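Local structure of glycoside hydrolase family protein (Novosphingobium sp. PP1Y, 6Q2F) at residues 376-388 against 534-547. The protein probably hydrolyses terminal alpha-L-rhamnosyl linkages of glycosides, as an alpha-L-rhamnosidase of the glycoside hydrolases. Numbering follows the deposited sequence.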
loop_
_atom_site.group_PDB
_atom_site.type_symbol
_atom_site.label_atom_id
_atom_site.label_comp_id
_atom_site.label_asym_id
_atom_site.label_seq_id
_atom_site.Cartn_x
_atom_site.Cartn_y
_atom_site.Cartn_z
ATOM N N ASP A 376 -29.148 -19.596 22.929
ATOM C CA ASP A 376 -29.758 -18.572 22.099
ATOM C C ASP A 376 -28.918 -18.285 20.856
ATOM O O ASP A 376 -27.748 -18.666 20.750
ATOM C CB ASP A 376 -29.980 -17.285 22.900
ATOM C CG ASP A 376 -28.773 -16.899 23.743
ATOM O OD1 ASP A 376 -27.930 -17.780 24.028
ATOM O OD2 ASP A 376 -28.674 -15.714 24.134
ATOM N N ALA A 377 -29.545 -17.608 19.903
ATOM C CA ALA A 377 -28.876 -17.176 18.689
ATOM C C ALA A 377 -28.169 -15.855 18.949
ATOM O O ALA A 377 -28.786 -14.900 19.429
ATOM C CB ALA A 377 -29.884 -17.026 17.549
ATOM N N LEU A 378 -26.880 -15.806 18.642
ATOM C CA LEU A 378 -26.099 -14.588 18.776
ATOM C C LEU A 378 -25.804 -14.033 17.387
ATOM O O LEU A 378 -26.020 -14.696 16.365
ATOM C CB LEU A 378 -24.797 -14.854 19.547
ATOM C CG LEU A 378 -24.778 -14.764 21.089
ATOM C CD1 LEU A 378 -25.940 -15.497 21.686
ATOM C CD2 LEU A 378 -23.469 -15.308 21.672
ATOM N N VAL A 379 -25.311 -12.795 17.350
ATOM C CA VAL A 379 -24.849 -12.248 16.084
ATOM C C VAL A 379 -23.709 -13.112 15.572
ATOM O O VAL A 379 -22.670 -13.257 16.228
ATOM C CB VAL A 379 -24.422 -10.790 16.232
ATOM C CG1 VAL A 379 -23.757 -10.318 14.938
ATOM C CG2 VAL A 379 -25.639 -9.920 16.566
ATOM N N ASP A 380 -23.907 -13.710 14.403
ATOM C CA ASP A 380 -22.880 -14.560 13.828
ATOM C C ASP A 380 -21.642 -13.736 13.496
ATOM O O ASP A 380 -21.731 -12.709 12.819
ATOM C CB ASP A 380 -23.422 -15.253 12.580
ATOM C CG ASP A 380 -22.394 -16.132 11.928
ATOM O OD1 ASP A 380 -21.799 -16.961 12.652
ATOM O OD2 ASP A 380 -22.162 -15.980 10.711
ATOM N N ARG A 381 -20.494 -14.179 14.006
ATOM C CA ARG A 381 -19.207 -13.517 13.790
ATOM C C ARG A 381 -19.262 -12.031 14.138
ATOM O O ARG A 381 -18.776 -11.170 13.392
ATOM C CB ARG A 381 -18.708 -13.750 12.362
ATOM C CG ARG A 381 -17.763 -14.956 12.311
ATOM C CD ARG A 381 -17.711 -15.565 10.961
ATOM N NE ARG A 381 -19.022 -16.013 10.515
ATOM C CZ ARG A 381 -19.220 -16.552 9.319
ATOM N NH1 ARG A 381 -18.184 -16.689 8.498
ATOM N NH2 ARG A 381 -20.429 -16.947 8.940
ATOM N N TYR A 382 -19.820 -11.735 15.323
ATOM C CA TYR A 382 -20.006 -10.341 15.718
ATOM C C TYR A 382 -18.672 -9.651 15.974
ATOM O O TYR A 382 -18.534 -8.453 15.707
ATOM C CB TYR A 382 -20.916 -10.243 16.951
ATOM C CG TYR A 382 -20.232 -10.366 18.301
ATOM C CD1 TYR A 382 -19.680 -9.251 18.931
ATOM C CD2 TYR A 382 -20.140 -11.593 18.944
ATOM C CE1 TYR A 382 -19.045 -9.360 20.154
ATOM C CE2 TYR A 382 -19.518 -11.711 20.171
ATOM C CZ TYR A 382 -18.973 -10.590 20.774
ATOM O OH TYR A 382 -18.346 -10.711 22.000
ATOM N N GLU A 383 -17.681 -10.382 16.504
ATOM C CA GLU A 383 -16.394 -9.760 16.803
ATOM C C GLU A 383 -15.811 -9.080 15.569
ATOM O O GLU A 383 -15.376 -7.925 15.634
ATOM C CB GLU A 383 -15.413 -10.792 17.369
ATOM C CG GLU A 383 -15.840 -11.395 18.719
ATOM C CD GLU A 383 -16.510 -12.731 18.551
ATOM O OE1 GLU A 383 -16.883 -13.043 17.403
ATOM O OE2 GLU A 383 -16.676 -13.473 19.541
ATOM N N THR A 384 -15.800 -9.773 14.423
ATOM C CA THR A 384 -15.245 -9.139 13.230
ATOM C C THR A 384 -16.193 -8.076 12.682
ATOM O O THR A 384 -15.743 -7.010 12.251
ATOM C CB THR A 384 -14.877 -10.178 12.155
ATOM O OG1 THR A 384 -14.363 -9.508 10.991
ATOM C CG2 THR A 384 -16.043 -11.034 11.754
ATOM N N LYS A 385 -17.507 -8.321 12.735
ATOM C CA LYS A 385 -18.455 -7.333 12.217
ATOM C C LYS A 385 -18.437 -6.052 13.038
ATOM O O LYS A 385 -18.719 -4.977 12.504
ATOM C CB LYS A 385 -19.877 -7.904 12.178
ATOM C CG LYS A 385 -20.096 -8.978 11.116
ATOM C CD LYS A 385 -21.423 -9.714 11.354
ATOM C CE LYS A 385 -21.654 -10.805 10.294
ATOM N NZ LYS A 385 -22.855 -11.639 10.589
ATOM N N ALA A 386 -18.095 -6.146 14.319
ATOM C CA ALA A 386 -17.989 -4.977 15.182
ATOM C C ALA A 386 -16.633 -4.306 15.080
ATOM O O ALA A 386 -16.400 -3.313 15.777
ATOM C CB ALA A 386 -18.259 -5.362 16.643
ATOM N N GLY A 387 -15.733 -4.821 14.253
ATOM C CA GLY A 387 -14.460 -4.164 14.045
ATOM C C GLY A 387 -13.358 -4.531 15.014
ATOM O O GLY A 387 -12.324 -3.856 15.032
ATOM N N PHE A 388 -13.540 -5.568 15.829
ATOM C CA PHE A 388 -12.447 -6.002 16.684
ATOM C C PHE A 388 -11.376 -6.751 15.902
ATOM O O PHE A 388 -10.241 -6.839 16.372
ATOM C CB PHE A 388 -12.966 -6.893 17.810
ATOM C CG PHE A 388 -13.759 -6.155 18.852
ATOM C CD1 PHE A 388 -13.125 -5.309 19.747
ATOM C CD2 PHE A 388 -15.128 -6.315 18.941
ATOM C CE1 PHE A 388 -13.845 -4.627 20.701
ATOM C CE2 PHE A 388 -15.858 -5.637 19.898
ATOM C CZ PHE A 388 -15.212 -4.794 20.783
ATOM N N ALA A 534 -25.773 -5.287 19.399
ATOM C CA ALA A 534 -25.191 -6.117 18.349
ATOM C C ALA A 534 -23.672 -6.092 18.383
ATOM O O ALA A 534 -23.026 -7.082 18.021
ATOM C CB ALA A 534 -25.693 -5.655 16.979
ATOM N N LEU A 535 -23.084 -4.964 18.776
ATOM C CA LEU A 535 -21.629 -4.871 18.881
ATOM C C LEU A 535 -21.071 -5.811 19.937
ATOM O O LEU A 535 -19.862 -6.083 19.935
ATOM C CB LEU A 535 -21.214 -3.441 19.225
ATOM C CG LEU A 535 -21.520 -2.369 18.194
ATOM C CD1 LEU A 535 -21.477 -1.003 18.837
ATOM C CD2 LEU A 535 -20.493 -2.467 17.064
ATOM N N THR A 536 -21.916 -6.302 20.847
ATOM C CA THR A 536 -21.494 -7.217 21.896
ATOM C C THR A 536 -21.991 -8.639 21.677
ATOM O O THR A 536 -21.807 -9.481 22.558
ATOM C CB THR A 536 -21.977 -6.724 23.261
ATOM O OG1 THR A 536 -23.385 -6.961 23.370
ATOM C CG2 THR A 536 -21.713 -5.241 23.417
ATOM N N GLY A 537 -22.623 -8.932 20.537
ATOM C CA GLY A 537 -23.097 -10.262 20.236
ATOM C C GLY A 537 -24.599 -10.436 20.316
ATOM O O GLY A 537 -25.111 -11.446 19.817
ATOM N N THR A 538 -25.324 -9.500 20.927
ATOM C CA THR A 538 -26.764 -9.668 21.117
ATOM C C THR A 538 -27.492 -9.311 19.829
ATOM O O THR A 538 -27.460 -8.160 19.387
ATOM C CB THR A 538 -27.271 -8.810 22.271
ATOM O OG1 THR A 538 -26.744 -9.309 23.501
ATOM C CG2 THR A 538 -28.806 -8.861 22.322
ATOM N N LEU A 539 -28.160 -10.295 19.234
ATOM C CA LEU A 539 -28.930 -10.049 18.025
ATOM C C LEU A 539 -30.022 -9.026 18.298
ATOM O O LEU A 539 -30.782 -9.159 19.256
ATOM C CB LEU A 539 -29.542 -11.350 17.510
ATOM C CG LEU A 539 -30.331 -11.233 16.208
ATOM C CD1 LEU A 539 -29.458 -10.699 15.086
ATOM C CD2 LEU A 539 -30.923 -12.581 15.832
ATOM N N VAL A 540 -30.076 -7.993 17.465
ATOM C CA VAL A 540 -31.121 -6.980 17.502
ATOM C C VAL A 540 -31.859 -7.056 16.178
ATOM O O VAL A 540 -31.230 -6.990 15.117
ATOM C CB VAL A 540 -30.548 -5.569 17.738
ATOM C CG1 VAL A 540 -31.675 -4.544 17.885
ATOM C CG2 VAL A 540 -29.649 -5.562 18.963
ATOM N N GLY A 541 -33.183 -7.204 16.238
ATOM C CA GLY A 541 -33.969 -7.400 15.029
ATOM C C GLY A 541 -33.528 -8.662 14.306
ATOM O O GLY A 541 -33.013 -9.612 14.910
ATOM N N THR A 542 -33.731 -8.676 12.993
ATOM C CA THR A 542 -33.310 -9.820 12.197
ATOM C C THR A 542 -31.793 -9.834 12.064
ATOM O O THR A 542 -31.119 -8.824 12.280
ATOM C CB THR A 542 -33.946 -9.772 10.810
ATOM O OG1 THR A 542 -33.385 -8.679 10.077
ATOM C CG2 THR A 542 -35.466 -9.555 10.927
ATOM N N ARG A 543 -31.252 -10.998 11.693
ATOM C CA ARG A 543 -29.814 -11.085 11.440
ATOM C C ARG A 543 -29.381 -10.069 10.399
ATOM O O ARG A 543 -28.294 -9.487 10.500
ATOM C CB ARG A 543 -29.423 -12.495 10.981
ATOM C CG ARG A 543 -29.545 -13.582 12.036
ATOM C CD ARG A 543 -28.872 -14.868 11.547
ATOM N NE ARG A 543 -29.040 -15.959 12.500
ATOM C CZ ARG A 543 -28.309 -16.100 13.600
ATOM N NH1 ARG A 543 -27.355 -15.218 13.877
ATOM N NH2 ARG A 543 -28.534 -17.119 14.423
ATOM N N GLU A 544 -30.217 -9.848 9.385
ATOM C CA GLU A 544 -29.852 -8.918 8.324
ATOM C C GLU A 544 -29.794 -7.489 8.846
ATOM O O GLU A 544 -28.875 -6.736 8.509
ATOM C CB GLU A 544 -30.834 -9.045 7.155
ATOM C CG GLU A 544 -30.482 -8.190 5.919
ATOM C CD GLU A 544 -29.097 -8.476 5.331
ATOM O OE1 GLU A 544 -28.591 -9.612 5.458
ATOM O OE2 GLU A 544 -28.509 -7.550 4.733
ATOM N N GLN A 545 -30.763 -7.098 9.681
ATOM C CA GLN A 545 -30.753 -5.758 10.259
ATOM C C GLN A 545 -29.526 -5.531 11.134
ATOM O O GLN A 545 -28.916 -4.457 11.099
ATOM C CB GLN A 545 -32.021 -5.535 11.072
ATOM C CG GLN A 545 -33.281 -5.338 10.272
ATOM C CD GLN A 545 -34.496 -5.335 11.197
ATOM O OE1 GLN A 545 -34.675 -6.250 11.997
ATOM N NE2 GLN A 545 -35.303 -4.283 11.120
ATOM N N SER A 546 -29.164 -6.518 11.954
ATOM C CA SER A 546 -27.969 -6.357 12.776
ATOM C C SER A 546 -26.726 -6.342 11.907
ATOM O O SER A 546 -25.801 -5.565 12.156
ATOM C CB SER A 546 -27.887 -7.455 13.836
ATOM O OG SER A 546 -28.647 -7.091 14.980
ATOM N N ASP A 547 -26.706 -7.160 10.850
ATOM C CA ASP A 547 -25.565 -7.148 9.937
ATOM C C ASP A 547 -25.456 -5.811 9.214
ATOM O O ASP A 547 -24.346 -5.311 8.988
ATOM C CB ASP A 547 -25.678 -8.291 8.933
ATOM C CG ASP A 547 -25.339 -9.634 9.541
ATOM O OD1 ASP A 547 -24.756 -9.654 10.647
ATOM O OD2 ASP A 547 -25.644 -10.667 8.914
HETATM O O HOH W 1 -28.612 -12.750 21.097
HETATM O O HOH W 2 -25.934 -12.984 12.715
HETATM O O HOH W 3 -23.384 -10.606 7.377
#
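Y382 lays one ring face on the backbone of 536-537, and G537 is what lets it come so near: its CA lies 3.6 Å from the ring centroid, 18° off the ring normal, a CH-pi contact. G537 has no side chain, and its positive phi also suits glycine. L535 O sits instead at the ring edge, 3.3 Å from Y382 CD1. The ring owes this place to a chi1 of 87°, which sets CG between the backbone N and the carbonyl carbon. With an alanine in place of Y382, the peptide at T536 and G537 would probably lose its aromatic cover and the loop could shift into the gap.

Beside the ring, V379 N donates an almost straight bond to G537 O (2.8 Å), while V379 CG2 reaches 3.6 Å from L539 CA. R543 stretches out from CG to NE, and its NH1 meets L378 O at 2.9 Å near the guanidinium plane; water 2 joins the same NH1 to D380 N. Further along, K385 NZ forms a salt bridge with D547 OD1 (2.7 Å), approached from above the carboxylate plane.

These bonds join the short helix 382-385, which follows a sandwich-like pair of antiparallel sheets, to the start of the long helix 543-575, which lies between strands 497-502 and 579-582 of the (beta/alpha)8-type barrel. That helix opens with a capping box of T542 and Q545, and the short one ends in a Schellman motif at G387.

Second-shell partners fix the charged ends. K385 NZ also donates to D380 O, and D380 pairs with R381 and K307. D402 and S319 hold R543 NH2. Near the rim of its opposite face the Y382 ring has E383 CD, whose carboxylate bonds to T317.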